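Local coordinates for protein restriction endonuclease EcoP15I, modification subunit (Escherichia coli, PDB 4ZCF) that methylates the N6 of one adenine in the asymmetric DNA site 5'-CAGCAG-3' as a homodimer, and joins the Res subunit for DNA restriction, at residues T548-D553 and R577-A582; K607-G612 and D639-N644. All blocks are in the same frame, centred on the assembly; numbering follows the deposited sequence.

Contact 1. Residues T548-D553 and R577-A582; sequences TWCLYD and RLYLIA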
# COMPACT_ATOMS: atom_id res chain seq x y z
N THR A 548 -13.56 27.10 10.89
CA THR A 548 -13.38 25.81 11.57
C THR A 548 -14.67 24.97 11.46
O THR A 548 -14.60 23.82 11.08
CB THR A 548 -12.97 26.04 13.04
OG1 THR A 548 -11.82 26.90 13.09
CG2 THR A 548 -12.70 24.75 13.79
N TRP A 549 -15.83 25.56 11.78
CA TRP A 549 -17.12 24.89 11.74
C TRP A 549 -17.45 24.37 10.37
O TRP A 549 -17.92 23.25 10.27
CB TRP A 549 -18.24 25.82 12.23
CG TRP A 549 -18.29 26.04 13.71
CD1 TRP A 549 -17.33 25.74 14.64
CD2 TRP A 549 -19.35 26.68 14.44
NE1 TRP A 549 -17.73 26.14 15.89
CE2 TRP A 549 -18.95 26.75 15.79
CE3 TRP A 549 -20.61 27.18 14.07
CZ2 TRP A 549 -19.78 27.30 16.78
CZ3 TRP A 549 -21.42 27.74 15.05
CH2 TRP A 549 -21.01 27.78 16.39
N CYS A 550 -17.19 25.15 9.30
CA CYS A 550 -17.45 24.73 7.92
C CYS A 550 -16.59 23.50 7.53
O CYS A 550 -17.08 22.64 6.79
CB CYS A 550 -17.23 25.89 6.95
SG CYS A 550 -18.62 27.04 6.84
N LEU A 551 -15.34 23.43 8.01
CA LEU A 551 -14.39 22.35 7.72
C LEU A 551 -14.78 21.10 8.50
O LEU A 551 -15.00 20.04 7.90
CB LEU A 551 -12.93 22.79 8.04
CG LEU A 551 -11.77 21.83 7.66
CD1 LEU A 551 -11.77 21.47 6.18
CD2 LEU A 551 -10.43 22.36 8.16
N TYR A 552 -14.96 21.27 9.83
CA TYR A 552 -15.43 20.24 10.76
C TYR A 552 -16.71 19.59 10.23
O TYR A 552 -16.84 18.38 10.29
CB TYR A 552 -15.64 20.84 12.17
CG TYR A 552 -16.25 19.85 13.14
CD1 TYR A 552 -15.44 18.94 13.83
CD2 TYR A 552 -17.63 19.75 13.30
CE1 TYR A 552 -16.00 17.97 14.66
CE2 TYR A 552 -18.19 18.78 14.12
CZ TYR A 552 -17.37 17.91 14.82
OH TYR A 552 -17.91 16.97 15.66
N ASP A 553 -17.64 20.40 9.68
CA ASP A 553 -18.92 19.96 9.12
C ASP A 553 -18.80 19.19 7.81
O ASP A 553 -19.81 18.72 7.30
CB ASP A 553 -19.93 21.14 9.01
CG ASP A 553 -20.61 21.52 10.33
OD1 ASP A 553 -21.06 20.60 11.04
OD2 ASP A 553 -20.76 22.72 10.60
N ARG A 577 -25.57 23.74 4.60
CA ARG A 577 -25.72 24.11 6.00
C ARG A 577 -25.70 25.62 6.24
O ARG A 577 -24.89 26.33 5.63
CB ARG A 577 -24.81 23.30 6.96
CG ARG A 577 -23.48 22.82 6.41
CD ARG A 577 -23.31 21.32 6.48
NE ARG A 577 -22.00 20.90 5.96
CZ ARG A 577 -21.80 20.13 4.89
NH1 ARG A 577 -22.84 19.66 4.20
NH2 ARG A 577 -20.57 19.82 4.50
N LEU A 578 -26.63 26.12 7.10
CA LEU A 578 -26.76 27.55 7.42
C LEU A 578 -26.26 27.88 8.83
O LEU A 578 -26.72 27.28 9.80
CB LEU A 578 -28.20 28.04 7.21
CG LEU A 578 -28.51 29.49 7.57
CD1 LEU A 578 -28.16 30.45 6.42
CD2 LEU A 578 -29.97 29.65 7.94
N TYR A 579 -25.35 28.85 8.94
CA TYR A 579 -24.74 29.25 10.21
C TYR A 579 -25.29 30.53 10.81
O TYR A 579 -25.32 31.57 10.15
CB TYR A 579 -23.21 29.31 10.08
CG TYR A 579 -22.61 27.99 9.66
CD1 TYR A 579 -22.62 27.59 8.32
CD2 TYR A 579 -22.08 27.11 10.60
CE1 TYR A 579 -22.10 26.36 7.93
CE2 TYR A 579 -21.57 25.87 10.22
CZ TYR A 579 -21.58 25.50 8.89
OH TYR A 579 -21.09 24.28 8.52
N LEU A 580 -25.71 30.46 12.07
CA LEU A 580 -26.20 31.63 12.80
C LEU A 580 -25.31 31.80 14.03
O LEU A 580 -25.57 31.19 15.07
CB LEU A 580 -27.70 31.56 13.16
CG LEU A 580 -28.68 31.03 12.13
CD1 LEU A 580 -30.04 30.83 12.76
CD2 LEU A 580 -28.78 31.92 10.92
N ILE A 581 -24.23 32.59 13.87
CA ILE A 581 -23.24 32.85 14.91
C ILE A 581 -23.58 34.12 15.71
O ILE A 581 -23.50 34.11 16.94
CB ILE A 581 -21.78 32.90 14.35
CG1 ILE A 581 -21.53 31.83 13.24
CG2 ILE A 581 -20.73 32.85 15.49
CD1 ILE A 581 -20.08 31.42 12.89
N ALA A 582 -23.92 35.22 15.02
CA ALA A 582 -24.22 36.53 15.61
C ALA A 582 -25.36 36.50 16.66
O ALA A 582 -26.30 35.70 16.52
CB ALA A 582 -24.54 37.53 14.51
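Tyr579, on strand 577-580, shows how one aromatic side chain can join a helix to a sheet by polar tip and apolar flanks at once. Its CG lies anti to the carbonyl carbon (chi1 -59°), which sends the ring toward the last turn of helix 539-552. There the hydroxyl OH donates to Asp553 OD2 at 2.6 Å, tip to tip, with ring and carboxylate planes 44° apart and the oxygen met from above the carboxylate plane. The packing is closest around this ring. The Trp549 and Tyr579 side chains run antiparallel past one another, so that Trp549 CE3 and Tyr579 CD2 meet edge by edge at 3.8 Å. On another side Cys550 SG sits obliquely, 3.7 Å from Tyr579 CE1, a sulfur-aromatic contact. A phenylalanine here would lack the hydroxyl that donates to Asp553 OD2, and would probably leave the buried carboxylate less firmly oriented. The two ends are looser. At one, Ile581 CD1 comes no nearer than 4.4 Å to Trp549 CE3; at the other, the Arg577 guanidinium comes near Asp553 O at an angle too poor for a hydrogen bond, and instead forms salt bridges with Asp575 and with Glu134 of the restriction-subunit chain. Asp553 is more strongly held, since Lys607 and Arg643 pair with its two carboxylate oxygens and would be expected to favour its ionised form. The helix thus lies against a sheet whose strand 577-580 runs between 569-574 and 607-611, while Leu551, pointing away from strand 577-580, packs on helix 102-113.

Contact 2. Residues K607-G612 and D639-N644; sequences KVVFYG and DLVVRN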
# COMPACT_ATOMS: atom_id res chain seq x y z
N LYS A 607 -29.77 21.89 6.80
CA LYS A 607 -29.17 21.85 8.12
C LYS A 607 -28.97 23.30 8.58
O LYS A 607 -28.54 24.14 7.79
CB LYS A 607 -27.82 21.09 8.03
CG LYS A 607 -27.26 20.57 9.34
CD LYS A 607 -25.84 20.03 9.10
CE LYS A 607 -24.90 20.33 10.24
NZ LYS A 607 -23.49 20.28 9.83
N VAL A 608 -29.34 23.60 9.85
CA VAL A 608 -29.18 24.94 10.46
C VAL A 608 -28.32 24.79 11.72
O VAL A 608 -28.68 24.03 12.62
CB VAL A 608 -30.53 25.69 10.73
CG1 VAL A 608 -30.28 27.12 11.21
CG2 VAL A 608 -31.42 25.70 9.50
N VAL A 609 -27.15 25.45 11.73
CA VAL A 609 -26.18 25.42 12.83
C VAL A 609 -26.11 26.81 13.49
O VAL A 609 -25.86 27.79 12.81
CB VAL A 609 -24.77 24.92 12.38
CG1 VAL A 609 -23.87 24.58 13.57
CG2 VAL A 609 -24.86 23.74 11.42
N PHE A 610 -26.34 26.89 14.80
CA PHE A 610 -26.29 28.18 15.50
C PHE A 610 -25.38 28.14 16.73
O PHE A 610 -25.25 27.10 17.37
CB PHE A 610 -27.71 28.70 15.84
CG PHE A 610 -28.43 27.88 16.89
CD1 PHE A 610 -29.19 26.77 16.53
CD2 PHE A 610 -28.32 28.20 18.24
CE1 PHE A 610 -29.80 25.98 17.51
CE2 PHE A 610 -28.95 27.41 19.21
CZ PHE A 610 -29.68 26.31 18.84
N TYR A 611 -24.76 29.28 17.05
CA TYR A 611 -23.88 29.40 18.21
C TYR A 611 -24.70 29.60 19.52
O TYR A 611 -25.25 30.67 19.76
CB TYR A 611 -22.90 30.56 17.96
CG TYR A 611 -21.88 30.81 19.04
CD1 TYR A 611 -21.25 29.76 19.69
CD2 TYR A 611 -21.47 32.10 19.34
CE1 TYR A 611 -20.30 29.99 20.68
CE2 TYR A 611 -20.54 32.35 20.35
CZ TYR A 611 -19.94 31.29 21.01
OH TYR A 611 -18.98 31.52 21.96
N GLY A 612 -24.74 28.54 20.34
CA GLY A 612 -25.43 28.43 21.63
C GLY A 612 -25.36 29.64 22.54
O GLY A 612 -26.40 30.18 22.92
N ASP A 639 -32.77 20.21 9.68
CA ASP A 639 -32.22 19.83 10.99
C ASP A 639 -31.63 21.05 11.67
O ASP A 639 -31.15 21.97 10.99
CB ASP A 639 -31.16 18.72 10.88
CG ASP A 639 -30.83 18.06 12.21
OD1 ASP A 639 -31.78 17.62 12.92
OD2 ASP A 639 -29.62 17.97 12.55
N LEU A 640 -31.67 21.07 13.03
CA LEU A 640 -31.19 22.19 13.83
C LEU A 640 -30.13 21.77 14.85
O LEU A 640 -30.44 21.12 15.84
CB LEU A 640 -32.38 22.96 14.48
CG LEU A 640 -32.04 24.21 15.27
CD1 LEU A 640 -31.73 25.39 14.36
CD2 LEU A 640 -33.15 24.56 16.22
N VAL A 641 -28.88 22.18 14.60
CA VAL A 641 -27.71 21.83 15.41
C VAL A 641 -27.26 22.99 16.32
O VAL A 641 -27.33 24.14 15.89
CB VAL A 641 -26.57 21.34 14.45
CG1 VAL A 641 -25.31 20.92 15.21
CG2 VAL A 641 -27.05 20.21 13.55
N VAL A 642 -26.81 22.66 17.56
CA VAL A 642 -26.22 23.58 18.55
C VAL A 642 -24.70 23.35 18.62
O VAL A 642 -24.24 22.20 18.78
CB VAL A 642 -26.77 23.45 20.00
CG1 VAL A 642 -26.82 24.81 20.69
CG2 VAL A 642 -28.11 22.74 20.07
N ARG A 643 -23.93 24.45 18.63
CA ARG A 643 -22.48 24.36 18.76
C ARG A 643 -21.94 25.43 19.70
O ARG A 643 -22.25 26.61 19.53
CB ARG A 643 -21.79 24.40 17.38
CG ARG A 643 -20.39 23.80 17.39
CD ARG A 643 -19.90 23.45 16.01
NE ARG A 643 -20.72 22.42 15.40
CZ ARG A 643 -20.90 22.28 14.09
NH1 ARG A 643 -20.34 23.13 13.24
NH2 ARG A 643 -21.67 21.31 13.63
N ASN A 644 -21.12 25.01 20.70
CA ASN A 644 -20.51 25.85 21.75
C ASN A 644 -21.52 26.70 22.53
O ASN A 644 -22.68 26.32 22.68
CB ASN A 644 -19.37 26.72 21.20
CG ASN A 644 -18.04 26.03 21.08
OD1 ASN A 644 -17.57 25.69 19.98
ND2 ASN A 644 -17.35 25.87 22.21
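Strands 607-611 and 639-643 illustrate parallel pairing in which the two faces of a sheet serve different chemistry. Helix 618-629 lies between them in the chain, a beta-alpha-beta crossover, and packs by Leu627 on Val608 and Leu640. Lys607 opens the run with CG anti to the backbone N, and its chain crosses Val641 obliquely on the way to a salt bridge with Asp553. Val608 is gripped through both backbone polar atoms: its N donates to Asp639 O at 2.7 Å, and its O accepts from Val641 N along an almost straight N-H...O line (167°). On the opposite face from Lys607, Val608 CB rests against Leu640 CD1. Val609 returns to the lysine face, where its CG1 lies 3.8 Å from Arg643 CZ, over the centre of one guanidinium face. Phe610 N then bonds to Val641 O and Phe610 O receives Arg643 N. Its ring takes the crowded position between backbone N and carbonyl carbon (chi1 68°), which swings it across the neighbouring strand: CD1 meets Leu640 CD1 at 3.6 Å, CE2 meets Val642 CG1. Tyr611 turns its edge to Asn644 CB. Gly612 N closes the ladder on Arg643 O, from above the carbonyl plane. The face of Val608, Phe610, Leu640 and Val642 is thus apolar in these two strands, whereas that of Lys607 and Arg643 brings two like charges close together, probably made tolerable by the carboxylate of Asp553 that both engage.

The two contacts follow in series, both segments of contact 1 preceding those of contact 2 in the chain, yet their centres lie only 8 Å apart. They share one mixed five-stranded sheet in the C-terminal part of the protein, where strand 577-580 of contact 1 is the immediate parallel neighbour of strand 607-611 of contact 2, and strand 639-643 is outermost within the chain. Backbone pairing between Leu578 and Val609 joins them, as does a cation-pi contact between Arg643 and Trp549. Together these contacts tie the end of helix 539-552 to the chain's last strand, with nearest atoms about 35 Å (contact 1) and about 40 Å (contact 2) from the DNA, and beside the restriction subunit, which packs on both.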